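Local coordinates for uncharacterized protein (Bacteroides ovatus, PDB 3P02) that is of unknown function and joins an N-terminal region of the E-set clan to a beta-rich BT_3044-like C-terminal region, at residues K184-T189 with F194-Q199; V212-T217 with I267-I272; D114-S119 with L149-F154; M230-E235 with I272-V277. All coordinates share one frame; numbering follows the deposited sequence.

Contact 1. Residues K184-T189 with F194-Q199. With EDO (1,2-ethanediol), chain D.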
loop_
_atom_site.group_PDB
_atom_site.type_symbol
_atom_site.label_atom_id
_atom_site.label_comp_id
_atom_site.label_asym_id
_atom_site.label_seq_id
_atom_site.Cartn_x
_atom_site.Cartn_y
_atom_site.Cartn_z
ATOM N N LYS A 184 -2.810 5.969 -8.632
ATOM C CA LYS A 184 -2.392 5.794 -7.234
ATOM C C LYS A 184 -1.206 6.675 -6.903
ATOM O O LYS A 184 -0.219 6.729 -7.665
ATOM C CB LYS A 184 -2.004 4.338 -6.971
ATOM C CG LYS A 184 -2.018 3.966 -5.482
ATOM C CD LYS A 184 -1.844 2.465 -5.250
ATOM C CE LYS A 184 -2.975 1.614 -5.778
ATOM N NZ LYS A 184 -2.910 0.227 -5.239
ATOM N N LEU A 185 -1.280 7.357 -5.753
ATOM C CA LEU A 185 -0.178 8.160 -5.231
ATOM C C LEU A 185 0.455 7.320 -4.123
ATOM O O LEU A 185 -0.202 7.026 -3.117
ATOM C CB LEU A 185 -0.668 9.547 -4.721
ATOM C CG LEU A 185 -0.697 10.685 -5.780
ATOM C CD1 LEU A 185 -1.228 10.264 -7.119
ATOM C CD2 LEU A 185 -1.346 11.977 -5.241
ATOM N N ASN A 186 1.678 6.856 -4.375
ATOM C CA ASN A 186 2.464 6.010 -3.473
ATOM C C ASN A 186 3.237 6.883 -2.513
ATOM O O ASN A 186 3.537 8.024 -2.840
ATOM C CB ASN A 186 3.380 5.144 -4.297
ATOM C CG ASN A 186 2.616 4.439 -5.392
ATOM O OD1 ASN A 186 1.751 3.616 -5.118
ATOM N ND2 ASN A 186 2.766 4.898 -6.633
ATOM N N VAL A 187 3.569 6.357 -1.341
ATOM C CA VAL A 187 4.193 7.135 -0.281
ATOM C C VAL A 187 5.720 7.114 -0.274
ATOM O O VAL A 187 6.322 6.046 -0.333
ATOM C CB VAL A 187 3.637 6.604 1.088
ATOM C CG1 VAL A 187 4.366 7.249 2.279
ATOM C CG2 VAL A 187 2.127 6.823 1.198
ATOM N N VAL A 188 6.340 8.304 -0.068
ATOM C CA VAL A 188 7.777 8.423 0.162
ATOM C C VAL A 188 7.961 8.905 1.628
ATOM O O VAL A 188 8.685 8.284 2.409
ATOM C CB VAL A 188 8.467 9.362 -0.865
ATOM C CG1 VAL A 188 9.985 9.346 -0.682
ATOM C CG2 VAL A 188 8.102 8.962 -2.316
ATOM N N THR A 189 7.339 10.054 1.970
ATOM C CA THR A 189 7.383 10.610 3.332
ATOM C C THR A 189 5.960 11.028 3.718
ATOM O O THR A 189 5.003 10.646 3.031
ATOM C CB THR A 189 8.365 11.808 3.410
ATOM O OG1 THR A 189 7.826 12.889 2.644
ATOM C CG2 THR A 189 9.783 11.480 2.940
ATOM N N PHE A 194 4.628 9.644 -5.015
ATOM C CA PHE A 194 4.932 9.535 -6.438
ATOM C C PHE A 194 3.813 8.792 -7.123
ATOM O O PHE A 194 3.109 8.001 -6.495
ATOM C CB PHE A 194 6.264 8.842 -6.734
ATOM C CG PHE A 194 6.351 7.406 -6.298
ATOM C CD1 PHE A 194 5.919 6.373 -7.138
ATOM C CD2 PHE A 194 6.897 7.072 -5.059
ATOM C CE1 PHE A 194 6.042 5.030 -6.742
ATOM C CE2 PHE A 194 6.988 5.733 -4.652
ATOM C CZ PHE A 194 6.571 4.723 -5.499
ATOM N N PHE A 195 3.646 9.056 -8.400
ATOM C CA PHE A 195 2.745 8.293 -9.233
ATOM C C PHE A 195 3.586 7.892 -10.432
ATOM O O PHE A 195 4.733 8.344 -10.550
ATOM C CB PHE A 195 1.479 9.084 -9.612
ATOM C CG PHE A 195 1.705 10.279 -10.514
ATOM C CD1 PHE A 195 2.119 11.509 -9.989
ATOM C CD2 PHE A 195 1.533 10.168 -11.889
ATOM C CE1 PHE A 195 2.390 12.599 -10.835
ATOM C CE2 PHE A 195 1.758 11.279 -12.734
ATOM C CZ PHE A 195 2.176 12.478 -12.193
ATOM N N TYR A 196 3.018 7.104 -11.341
ATOM C CA TYR A 196 3.758 6.732 -12.538
ATOM C C TYR A 196 3.199 7.432 -13.775
ATOM O O TYR A 196 1.992 7.417 -13.997
ATOM C CB TYR A 196 3.694 5.208 -12.785
ATOM C CG TYR A 196 4.179 4.364 -11.629
ATOM C CD1 TYR A 196 5.523 4.359 -11.257
ATOM C CD2 TYR A 196 3.293 3.565 -10.906
ATOM C CE1 TYR A 196 5.973 3.584 -10.180
ATOM C CE2 TYR A 196 3.736 2.756 -9.861
ATOM C CZ TYR A 196 5.075 2.770 -9.501
ATOM O OH TYR A 196 5.475 1.971 -8.464
ATOM N N ALA A 197 4.086 7.983 -14.598
ATOM C CA ALA A 197 3.693 8.555 -15.866
ATOM C C ALA A 197 3.369 7.434 -16.892
ATOM O O ALA A 197 3.731 6.262 -16.678
ATOM C CB ALA A 197 4.827 9.429 -16.406
ATOM N N GLY A 198 2.741 7.820 -18.015
ATOM C CA GLY A 198 2.523 6.897 -19.132
ATOM C C GLY A 198 1.711 5.644 -18.892
ATOM O O GLY A 198 2.015 4.585 -19.466
ATOM N N GLN A 199 0.666 5.769 -18.066
ATOM C CA GLN A 199 -0.294 4.707 -17.728
ATOM C C GLN A 199 0.324 3.566 -16.911
ATOM O O GLN A 199 -0.340 2.553 -16.678
ATOM C CB GLN A 199 -0.998 4.151 -18.978
ATOM C CG GLN A 199 -2.070 5.069 -19.486
ATOM C CD GLN A 199 -2.990 4.372 -20.444
ATOM O OE1 GLN A 199 -2.549 3.785 -21.429
ATOM N NE2 GLN A 199 -4.288 4.463 -20.189
HETATM C C1 EDO D . 1.581 4.028 -22.769
HETATM O O1 EDO D . 1.490 3.252 -21.569
HETATM C C2 EDO D . 0.438 5.034 -22.838
HETATM O O2 EDO D . -0.763 4.377 -23.265
HETATM O O HOH W 1 0.690 5.667 -9.981
#
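Asn-186 and Phe-194 face each other as an antiparallel hydrogen-bonded pair, with Asn-186 N giving to Phe-194 O at 2.8 Å and Phe-194 N to Asn-186 O at 2.9 Å, while the axes of the short strands lie 135° apart. Both side chains stand on the same face of the sheet. The Phe-194 CG sits between its own backbone N and carbonyl carbon (chi1 63°), a setting that brings the ring beneath Asn-186. There Asn-186 CB lies 3.6 Å from the centroid of the Phe-194 ring and only 18° off its normal, a CH-pi contact over one face. Val-188 arrives from another direction: its CG2 touches Phe-194 CD2 at 3.5 Å, at the ring edge and near the ring plane. Asn-186 and Phe-194 lie on the two strands of the beta hairpin 182-187 / 192-196, neighbours in the antiparallel sheet of the C-terminal region, with Val-188 just beyond the first. Replacing Phe-194 by an alanine removes the ring, which would probably leave Asn-186 CB and Val-188 CG2 facing a gap and Lys-211 without its cation-pi mate. On the other face of the hairpin, Leu-185 runs alongside Phe-195, with Leu-185 CD1 3.9 Å from Phe-195 CB. Beyond the paired residues the backbones are bridged by solvent: one water gives to Lys-184 O at 2.7 Å and accepts from Tyr-196 N at 3.1 Å. Farther on, an ethanediol, probably from the crystallisation liquor, bonds through its two hydroxyls to Gly-198 O and Gln-199 OE1.

Contact 2. Residues V212-T217 with I267-I272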
loop_
_atom_site.group_PDB
_atom_site.type_symbol
_atom_site.label_atom_id
_atom_site.label_comp_id
_atom_site.label_asym_id
_atom_site.label_seq_id
_atom_site.Cartn_x
_atom_site.Cartn_y
_atom_site.Cartn_z
ATOM N N VAL A 212 7.078 9.797 -11.038
ATOM C CA VAL A 212 6.989 11.261 -10.982
ATOM C C VAL A 212 6.643 11.613 -9.549
ATOM O O VAL A 212 5.632 11.132 -9.023
ATOM C CB VAL A 212 5.967 11.836 -11.989
ATOM C CG1 VAL A 212 5.854 13.353 -11.799
ATOM C CG2 VAL A 212 6.372 11.493 -13.426
ATOM N N PHE A 213 7.495 12.411 -8.915
ATOM C CA PHE A 213 7.334 12.778 -7.521
ATOM C C PHE A 213 6.557 14.066 -7.381
ATOM O O PHE A 213 6.713 14.985 -8.190
ATOM C CB PHE A 213 8.703 12.945 -6.862
ATOM C CG PHE A 213 9.541 11.685 -6.775
ATOM C CD1 PHE A 213 10.338 11.279 -7.849
ATOM C CD2 PHE A 213 9.505 10.887 -5.638
ATOM C CE1 PHE A 213 11.068 10.074 -7.792
ATOM C CE2 PHE A 213 10.247 9.696 -5.571
ATOM C CZ PHE A 213 11.029 9.304 -6.643
ATOM N N LEU A 214 5.734 14.124 -6.327
ATOM C CA LEU A 214 4.957 15.306 -5.931
ATOM C C LEU A 214 5.212 15.602 -4.501
ATOM O O LEU A 214 5.139 14.678 -3.666
ATOM C CB LEU A 214 3.432 15.086 -6.124
ATOM C CG LEU A 214 2.964 14.965 -7.588
ATOM C CD1 LEU A 214 1.538 14.369 -7.650
ATOM C CD2 LEU A 214 3.044 16.333 -8.306
ATOM N N GLN A 215 5.478 16.868 -4.196
ATOM C CA GLN A 215 5.661 17.291 -2.812
ATOM C C GLN A 215 4.589 18.301 -2.462
ATOM O O GLN A 215 4.423 19.281 -3.184
ATOM C CB GLN A 215 7.064 17.873 -2.592
ATOM C CG GLN A 215 7.319 18.349 -1.157
ATOM C CD GLN A 215 8.715 18.897 -1.007
ATOM O OE1 GLN A 215 9.603 18.630 -1.819
ATOM N NE2 GLN A 215 8.950 19.667 0.041
ATOM N N PHE A 216 3.861 18.043 -1.375
ATOM C CA PHE A 216 2.810 18.935 -0.885
ATOM C C PHE A 216 3.428 19.857 0.148
ATOM O O PHE A 216 3.707 19.421 1.267
ATOM C CB PHE A 216 1.674 18.089 -0.265
ATOM C CG PHE A 216 0.946 17.251 -1.278
ATOM C CD1 PHE A 216 1.460 16.017 -1.697
ATOM C CD2 PHE A 216 -0.233 17.703 -1.859
ATOM C CE1 PHE A 216 0.792 15.249 -2.652
ATOM C CE2 PHE A 216 -0.922 16.916 -2.793
ATOM C CZ PHE A 216 -0.390 15.694 -3.199
ATOM N N THR A 217 3.680 21.106 -0.214
ATOM C CA THR A 217 4.303 22.027 0.752
ATOM C C THR A 217 3.253 22.657 1.657
ATOM O O THR A 217 2.065 22.673 1.338
ATOM C CB THR A 217 5.078 23.173 0.017
ATOM O OG1 THR A 217 4.141 24.203 -0.372
ATOM C CG2 THR A 217 5.918 22.671 -1.195
ATOM N N ILE A 267 -8.994 16.645 -1.865
ATOM C CA ILE A 267 -7.692 17.178 -2.246
ATOM C C ILE A 267 -7.757 17.336 -3.735
ATOM O O ILE A 267 -8.057 16.363 -4.439
ATOM C CB ILE A 267 -6.477 16.342 -1.792
ATOM C CG1 ILE A 267 -6.502 16.175 -0.266
ATOM C CG2 ILE A 267 -5.152 17.042 -2.223
ATOM C CD1 ILE A 267 -5.471 15.157 0.250
ATOM N N VAL A 268 -7.496 18.542 -4.231
ATOM C CA VAL A 268 -7.529 18.760 -5.670
ATOM C C VAL A 268 -6.181 19.326 -6.071
ATOM O O VAL A 268 -5.758 20.335 -5.522
ATOM C CB VAL A 268 -8.703 19.658 -6.137
ATOM C CG1 VAL A 268 -8.685 19.818 -7.658
ATOM C CG2 VAL A 268 -10.052 19.094 -5.675
ATOM N N ILE A 269 -5.492 18.640 -6.986
ATOM C CA ILE A 269 -4.184 19.047 -7.522
ATOM C C ILE A 269 -4.414 19.624 -8.909
ATOM O O ILE A 269 -5.058 18.980 -9.735
ATOM C CB ILE A 269 -3.189 17.851 -7.567
ATOM C CG1 ILE A 269 -3.020 17.159 -6.165
ATOM C CG2 ILE A 269 -1.850 18.257 -8.177
ATOM C CD1 ILE A 269 -2.394 15.775 -6.244
ATOM N N SER A 270 -3.847 20.794 -9.184
ATOM C CA SER A 270 -4.000 21.429 -10.491
ATOM C C SER A 270 -2.662 21.860 -11.049
ATOM O O SER A 270 -1.634 21.719 -10.380
ATOM C CB SER A 270 -4.932 22.642 -10.400
ATOM O OG SER A 270 -6.216 22.306 -9.895
ATOM N N ASP A 271 -2.658 22.328 -12.301
ATOM C CA ASP A 271 -1.472 22.904 -12.924
ATOM C C ASP A 271 -0.329 21.893 -13.116
ATOM O O ASP A 271 0.846 22.245 -13.049
ATOM C CB ASP A 271 -0.972 24.151 -12.156
ATOM C CG ASP A 271 -2.009 25.233 -12.020
ATOM O OD1 ASP A 271 -2.739 25.478 -12.998
ATOM O OD2 ASP A 271 -2.165 25.747 -10.914
ATOM N N ILE A 272 -0.687 20.644 -13.405
ATOM C CA ILE A 272 0.307 19.640 -13.812
ATOM C C ILE A 272 0.465 19.795 -15.322
ATOM O O ILE A 272 -0.534 19.815 -16.039
ATOM C CB ILE A 272 -0.127 18.209 -13.443
ATOM C CG1 ILE A 272 -0.311 18.094 -11.910
ATOM C CG2 ILE A 272 0.929 17.187 -13.946
ATOM C CD1 ILE A 272 -1.022 16.721 -11.477
#
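Phe-216 and Leu-214 meet Ile-267 and Ile-269 in a purely apolar contact inside the large antiparallel sheet of the C-terminal region. The geometry excludes strand pairing: the axes of 212-217 and 267-272 approach no closer than 11.0 Å and run at 116° to each other, so side chains alone span the gap. Ile-269 is the hub. Its CD1 lies 3.6 Å from Phe-216 CZ, coming to the edge of the ring near the ring plane, and the two side chains meet at about a right angle. The same methyl faces Leu-214, CD1 to CD1, at a looser 4.4 Å. Phe-216 carries CG anti to its carbonyl carbon (chi1 -67°), which leads the ring inward and also lets its CE2 approach Ile-267 CG2 at 4.3 Å. With 165 Å² buried in total and all four touching residues enclosed, this is core packing made by a few branches. Strands 228-234 and 242-255 lie between the two in sheet order, so side chains that meet across them imply a strongly curved sheet, with the contact on its concave side. Phe-157 stacks on the Phe-216 ring and Tyr-249 meets it edge-to-face, while Val-193 and Met-230 of the strands flanking 211-220 pack against Leu-214 and Phe-216, and Leu-295 of strand 287-302 backs Ile-269.

Contact 3. Residues D114-S119 with L149-F154. With EDO (1,2-ethanediol), chain G.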
loop_
_atom_site.group_PDB
_atom_site.type_symbol
_atom_site.label_atom_id
_atom_site.label_comp_id
_atom_site.label_asym_id
_atom_site.label_seq_id
_atom_site.Cartn_x
_atom_site.Cartn_y
_atom_site.Cartn_z
ATOM N N ASP A 114 10.082 3.555 7.850
ATOM C CA ASP A 114 10.764 4.733 7.285
ATOM C C ASP A 114 11.708 4.305 6.187
ATOM O O ASP A 114 12.452 3.327 6.342
ATOM C CB ASP A 114 11.522 5.497 8.382
ATOM C CG ASP A 114 10.604 6.071 9.431
ATOM O OD1 ASP A 114 9.742 5.317 9.947
ATOM O OD2 ASP A 114 10.814 7.225 9.821
ATOM N N GLY A 115 11.595 4.960 5.042
ATOM C CA GLY A 115 12.457 4.644 3.916
ATOM C C GLY A 115 12.044 3.452 3.071
ATOM O O GLY A 115 12.711 3.172 2.073
ATOM N N LEU A 116 10.929 2.753 3.426
ATOM C CA LEU A 116 10.472 1.604 2.646
ATOM C C LEU A 116 10.143 2.044 1.230
ATOM O O LEU A 116 9.479 3.071 1.061
ATOM C CB LEU A 116 9.241 0.958 3.300
ATOM C CG LEU A 116 8.754 -0.347 2.637
ATOM C CD1 LEU A 116 9.783 -1.476 2.784
ATOM C CD2 LEU A 116 7.414 -0.779 3.227
ATOM N N ASP A 117 10.609 1.297 0.220
ATOM C CA ASP A 117 10.323 1.604 -1.196
ATOM C C ASP A 117 8.901 1.192 -1.526
ATOM O O ASP A 117 8.630 0.016 -1.734
ATOM C CB ASP A 117 11.325 0.873 -2.114
ATOM C CG ASP A 117 11.160 1.155 -3.601
ATOM O OD1 ASP A 117 10.170 1.848 -3.984
ATOM O OD2 ASP A 117 11.988 0.665 -4.382
ATOM N N ASP A 118 7.995 2.162 -1.656
ATOM C CA ASP A 118 6.593 1.863 -1.904
ATOM C C ASP A 118 6.287 1.548 -3.362
ATOM O O ASP A 118 5.118 1.347 -3.700
ATOM C CB ASP A 118 5.707 3.022 -1.387
ATOM C CG ASP A 118 4.282 2.628 -1.003
ATOM O OD1 ASP A 118 4.069 1.456 -0.594
ATOM O OD2 ASP A 118 3.405 3.504 -1.022
ATOM N N SER A 119 7.315 1.419 -4.222
ATOM C CA SER A 119 7.055 0.984 -5.596
ATOM C C SER A 119 6.996 -0.570 -5.666
ATOM O O SER A 119 6.619 -1.150 -6.697
ATOM C CB SER A 119 8.127 1.505 -6.561
ATOM O OG SER A 119 9.369 0.846 -6.353
ATOM N N LEU A 149 1.326 -10.867 5.795
ATOM C CA LEU A 149 0.944 -9.482 6.035
ATOM C C LEU A 149 1.588 -8.561 5.030
ATOM O O LEU A 149 2.804 -8.637 4.829
ATOM C CB LEU A 149 1.343 -9.045 7.451
ATOM C CG LEU A 149 0.902 -9.971 8.594
ATOM C CD1 LEU A 149 1.421 -9.411 9.913
ATOM C CD2 LEU A 149 -0.649 -10.076 8.645
ATOM N N ARG A 150 0.773 -7.684 4.417
ATOM C CA ARG A 150 1.239 -6.712 3.428
ATOM C C ARG A 150 1.135 -5.304 4.000
ATOM O O ARG A 150 0.005 -4.829 4.158
ATOM C CB ARG A 150 0.389 -6.814 2.149
ATOM C CG ARG A 150 1.184 -6.487 0.901
ATOM C CD ARG A 150 0.417 -5.671 -0.096
ATOM N NE ARG A 150 1.245 -4.581 -0.609
ATOM C CZ ARG A 150 0.959 -3.862 -1.683
ATOM N NH1 ARG A 150 -0.137 -4.118 -2.389
ATOM N NH2 ARG A 150 1.763 -2.885 -2.062
ATOM N N PRO A 151 2.255 -4.588 4.305
ATOM C CA PRO A 151 2.089 -3.209 4.790
ATOM C C PRO A 151 1.633 -2.276 3.661
ATOM O O PRO A 151 2.161 -2.327 2.533
ATOM C CB PRO A 151 3.478 -2.808 5.297
ATOM C CG PRO A 151 4.444 -3.732 4.584
ATOM C CD PRO A 151 3.685 -4.982 4.209
ATOM N N ILE A 152 0.631 -1.430 3.969
ATOM C CA ILE A 152 0.088 -0.420 3.055
ATOM C C ILE A 152 0.386 0.932 3.676
ATOM O O ILE A 152 -0.247 1.265 4.673
ATOM C CB ILE A 152 -1.445 -0.625 2.824
ATOM C CG1 ILE A 152 -1.764 -2.041 2.299
ATOM C CG2 ILE A 152 -2.056 0.461 1.908
ATOM C CD1 ILE A 152 -1.044 -2.411 0.942
ATOM N N LEU A 153 1.343 1.682 3.127
ATOM C CA LEU A 153 1.650 2.993 3.675
ATOM C C LEU A 153 0.570 3.997 3.260
ATOM O O LEU A 153 0.029 3.896 2.147
ATOM C CB LEU A 153 2.997 3.471 3.122
ATOM C CG LEU A 153 4.239 2.826 3.726
ATOM C CD1 LEU A 153 5.428 3.067 2.812
ATOM C CD2 LEU A 153 4.479 3.342 5.141
ATOM N N PHE A 154 0.306 4.992 4.123
ATOM C CA PHE A 154 -0.597 6.057 3.719
ATOM C C PHE A 154 -0.170 7.347 4.384
ATOM O O PHE A 154 0.495 7.318 5.416
ATOM C CB PHE A 154 -2.084 5.749 4.007
ATOM C CG PHE A 154 -2.500 5.738 5.463
ATOM C CD1 PHE A 154 -2.209 4.648 6.277
ATOM C CD2 PHE A 154 -3.245 6.783 6.000
ATOM C CE1 PHE A 154 -2.683 4.585 7.587
ATOM C CE2 PHE A 154 -3.707 6.731 7.319
ATOM C CZ PHE A 154 -3.418 5.629 8.111
HETATM C C1 EDO G . 13.654 0.708 9.837
HETATM O O1 EDO G . 14.952 0.380 9.307
HETATM C C2 EDO G . 12.900 1.614 8.875
HETATM O O2 EDO G . 13.840 2.492 8.256
HETATM O O HOH W 2 0.805 3.138 -0.416
HETATM O O HOH W 3 2.332 0.331 0.755
#
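Asp-118 and Leu-153 run antiparallel alongside one another, the carboxylate lying along the leucine branch: Leu-153 CD1 is 4.0 Å from Asp-118 OD1. Asp-118 has CG anti to its backbone N (chi1 -154°), and this sets the carboxylate beside Leu-153. Leu-116, two residues earlier in the loop, supplies the apolar half of the contact. Its CD2 reaches Leu-153 CD1 at 4.3 Å and Pro-151 CG at 4.4 Å, bridging two side chains that point to the same side of the strand. Two waters fill in where the carboxylate meets backbone. One sits 2.7 Å from Asp-118 OD2 and also bonds Leu-153 O; the other, near Asp-118 OD1, accepts from Leu-153 N at 2.9 Å. The turn around Asp-118 is set by Asp-117, whose OD1 takes the Ser-119 N at 2.9 Å to make an Asx turn and also the Ser-119 OG from the same face of its plane. The loop between strands 104-112 and 122-130 is thus laid against strand 146-154. Asp-118 OD2 further accepts from Val-187 N in strand 182-187 of the large C-terminal sheet. Leucine and proline contacts and a hydrated carboxylate therefore share this joint, and a backbone N-H together with waters around Asp-118 would probably favour its ionised form.

Contact 4. Residues M230-E235 with I272-V277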
loop_
_atom_site.group_PDB
_atom_site.type_symbol
_atom_site.label_atom_id
_atom_site.label_comp_id
_atom_site.label_asym_id
_atom_site.label_seq_id
_atom_site.Cartn_x
_atom_site.Cartn_y
_atom_site.Cartn_z
HETATM N N MSE A 230 3.391 23.256 -4.627
HETATM C CA MSE A 230 3.926 21.904 -4.750
HETATM C C MSE A 230 5.238 21.938 -5.484
HETATM O O MSE A 230 5.580 22.931 -6.150
HETATM C CB MSE A 230 2.947 21.016 -5.524
HETATM C CG MSE A 230 1.600 20.904 -4.827
HETATM SE SE MSE A 230 0.488 19.624 -5.697
HETATM C CE MSE A 230 1.547 18.060 -5.153
ATOM N N LYS A 231 5.974 20.834 -5.367
ATOM C CA LYS A 231 7.141 20.555 -6.201
ATOM C C LYS A 231 6.791 19.317 -7.024
ATOM O O LYS A 231 6.080 18.440 -6.532
ATOM C CB LYS A 231 8.410 20.331 -5.373
ATOM C CG LYS A 231 8.861 21.613 -4.664
ATOM C CD LYS A 231 10.049 21.384 -3.745
ATOM C CE LYS A 231 10.419 22.635 -2.983
ATOM N NZ LYS A 231 11.550 22.394 -2.048
ATOM N N ILE A 232 7.302 19.241 -8.240
ATOM C CA ILE A 232 7.140 18.080 -9.108
ATOM C C ILE A 232 8.498 17.779 -9.747
ATOM O O ILE A 232 9.184 18.708 -10.207
ATOM C CB ILE A 232 6.006 18.265 -10.175
ATOM C CG1 ILE A 232 5.688 16.905 -10.854
ATOM C CG2 ILE A 232 6.360 19.386 -11.217
ATOM C CD1 ILE A 232 4.432 16.949 -11.831
ATOM N N TRP A 233 8.900 16.502 -9.780
ATOM C CA TRP A 233 10.173 16.177 -10.404
ATOM C C TRP A 233 10.269 14.692 -10.738
ATOM O O TRP A 233 9.448 13.895 -10.293
ATOM C CB TRP A 233 11.357 16.602 -9.483
ATOM C CG TRP A 233 11.527 15.763 -8.246
ATOM C CD1 TRP A 233 12.437 14.759 -8.061
ATOM C CD2 TRP A 233 10.823 15.899 -6.996
ATOM N NE1 TRP A 233 12.319 14.237 -6.792
ATOM C CE2 TRP A 233 11.349 14.928 -6.109
ATOM C CE3 TRP A 233 9.848 16.793 -6.515
ATOM C CZ2 TRP A 233 10.932 14.825 -4.774
ATOM C CZ3 TRP A 233 9.373 16.637 -5.220
ATOM C CH2 TRP A 233 9.907 15.657 -4.364
ATOM N N ALA A 234 11.305 14.321 -11.498
ATOM C CA ALA A 234 11.604 12.931 -11.783
ATOM C C ALA A 234 13.028 12.660 -11.382
ATOM O O ALA A 234 13.829 13.597 -11.319
ATOM C CB ALA A 234 11.413 12.616 -13.269
ATOM N N GLU A 235 13.338 11.407 -11.055
ATOM C CA GLU A 235 14.731 11.018 -10.779
ATOM C C GLU A 235 15.384 10.381 -12.014
ATOM O O GLU A 235 16.604 10.436 -12.143
ATOM C CB GLU A 235 14.825 10.019 -9.623
ATOM C CG GLU A 235 14.640 10.664 -8.272
ATOM C CD GLU A 235 14.677 9.700 -7.106
ATOM O OE1 GLU A 235 14.710 8.468 -7.326
ATOM O OE2 GLU A 235 14.649 10.192 -5.959
ATOM N N ILE A 272 -0.687 20.644 -13.405
ATOM C CA ILE A 272 0.307 19.640 -13.812
ATOM C C ILE A 272 0.465 19.795 -15.322
ATOM O O ILE A 272 -0.534 19.815 -16.039
ATOM C CB ILE A 272 -0.127 18.209 -13.443
ATOM C CG1 ILE A 272 -0.311 18.094 -11.910
ATOM C CG2 ILE A 272 0.929 17.187 -13.946
ATOM C CD1 ILE A 272 -1.022 16.721 -11.477
ATOM N N ASP A 273 1.698 19.885 -15.793
ATOM C CA ASP A 273 1.961 20.000 -17.232
ATOM C C ASP A 273 3.406 19.617 -17.468
ATOM O O ASP A 273 4.306 20.398 -17.160
ATOM C CB ASP A 273 1.661 21.421 -17.759
ATOM C CG ASP A 273 1.738 21.582 -19.270
ATOM O OD1 ASP A 273 2.316 20.690 -19.942
ATOM O OD2 ASP A 273 1.218 22.587 -19.779
ATOM N N PHE A 274 3.636 18.384 -17.955
ATOM C CA PHE A 274 5.010 17.984 -18.205
ATOM C C PHE A 274 5.148 17.081 -19.387
ATOM O O PHE A 274 4.317 16.196 -19.618
ATOM C CB PHE A 274 5.650 17.302 -16.967
ATOM C CG PHE A 274 4.979 16.008 -16.528
ATOM C CD1 PHE A 274 5.360 14.777 -17.081
ATOM C CD2 PHE A 274 3.959 16.018 -15.595
ATOM C CE1 PHE A 274 4.747 13.574 -16.676
ATOM C CE2 PHE A 274 3.372 14.814 -15.166
ATOM C CZ PHE A 274 3.760 13.603 -15.725
ATOM N N ASP A 275 6.277 17.238 -20.082
ATOM C CA ASP A 275 6.675 16.321 -21.125
ATOM C C ASP A 275 7.479 15.179 -20.510
ATOM O O ASP A 275 8.193 15.379 -19.529
ATOM C CB ASP A 275 7.543 17.014 -22.200
ATOM C CG ASP A 275 6.837 18.001 -23.091
ATOM O OD1 ASP A 275 5.572 17.944 -23.177
ATOM O OD2 ASP A 275 7.540 18.772 -23.777
ATOM N N PHE A 276 7.413 13.999 -21.140
ATOM C CA PHE A 276 8.237 12.856 -20.765
ATOM C C PHE A 276 8.299 11.949 -21.950
ATOM O O PHE A 276 7.469 12.050 -22.859
ATOM C CB PHE A 276 7.721 12.122 -19.520
ATOM C CG PHE A 276 6.537 11.247 -19.817
ATOM C CD1 PHE A 276 5.249 11.787 -19.895
ATOM C CD2 PHE A 276 6.705 9.874 -20.041
ATOM C CE1 PHE A 276 4.166 10.973 -20.231
ATOM C CE2 PHE A 276 5.625 9.072 -20.405
ATOM C CZ PHE A 276 4.360 9.620 -20.482
ATOM N N VAL A 277 9.257 11.027 -21.928
ATOM C CA VAL A 277 9.435 10.090 -23.019
ATOM C C VAL A 277 9.146 8.664 -22.540
ATOM O O VAL A 277 9.622 8.274 -21.458
ATOM C CB VAL A 277 10.894 10.225 -23.551
ATOM C CG1 VAL A 277 11.217 9.160 -24.593
ATOM C CG2 VAL A 277 11.151 11.621 -24.114
#
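Ile-232 CD1 is the one side-chain atom of 230-235 within 4.2 Å of 272-277, with Ile-272 and Phe-274 both on one side of it. It lies 3.9 Å from Phe-274 CD2 and 4.1 Å from Phe-274 CE2, and the same methyl is 4.1 Å from Ile-272 CG2. Both partners are met at about a right angle. The reach comes from an extended chain: Ile-232 has CG1 anti to its backbone N (chi1 -168°) and continues straight to CD1, spanning strands whose nearest CA atoms, those of Ile-232 and Ile-272, stand 8.4 Å apart. The whole contact buries just 88 Å², nearly all of it in this cluster. Strand 242-255 comes between the two in the sheet, and its Ser-243 and Pro-247, with Phe-241 of the adjoining loop, pack on Ile-232. Asp-273 points away on the looser, partly solvent-exposed side, where Lys-292 forms a salt bridge with it and Asn-290 a hydrogen bond. The two sides of strand 262-278 thus differ in chemistry: on the side toward Ile-232 only methyl and ring carbons meet, so close fit rather than direction holds the pair, whereas the acidic side chain is probably kept charged by its salt bridge to Lys-292.

How the contacts relate
Contacts 1, 2 and 4 lie in the one antiparallel sheet of the C-terminal region. Strand 192-196 of contact 1 and strand 211-220 of contact 2 are neighbours, linked by a probable hydrogen bond from Val-212 N to Phe-195 O at 2.8 Å, and the centres of the two contacts are about 11 Å apart. Contacts 2 and 4 share Ile-272, with centres about 10 Å apart. Phe-195 and Ala-197 of contact 1 pack on Phe-274 of contact 4, so the three form a continuous core. Contact 3 joins through contact 1, by way of Asp-118 OD2 and Val-187 N at 2.9 Å; its nearest atoms stay about 8 Å from contact 2 and about 9 Å from contact 4. No active site is known.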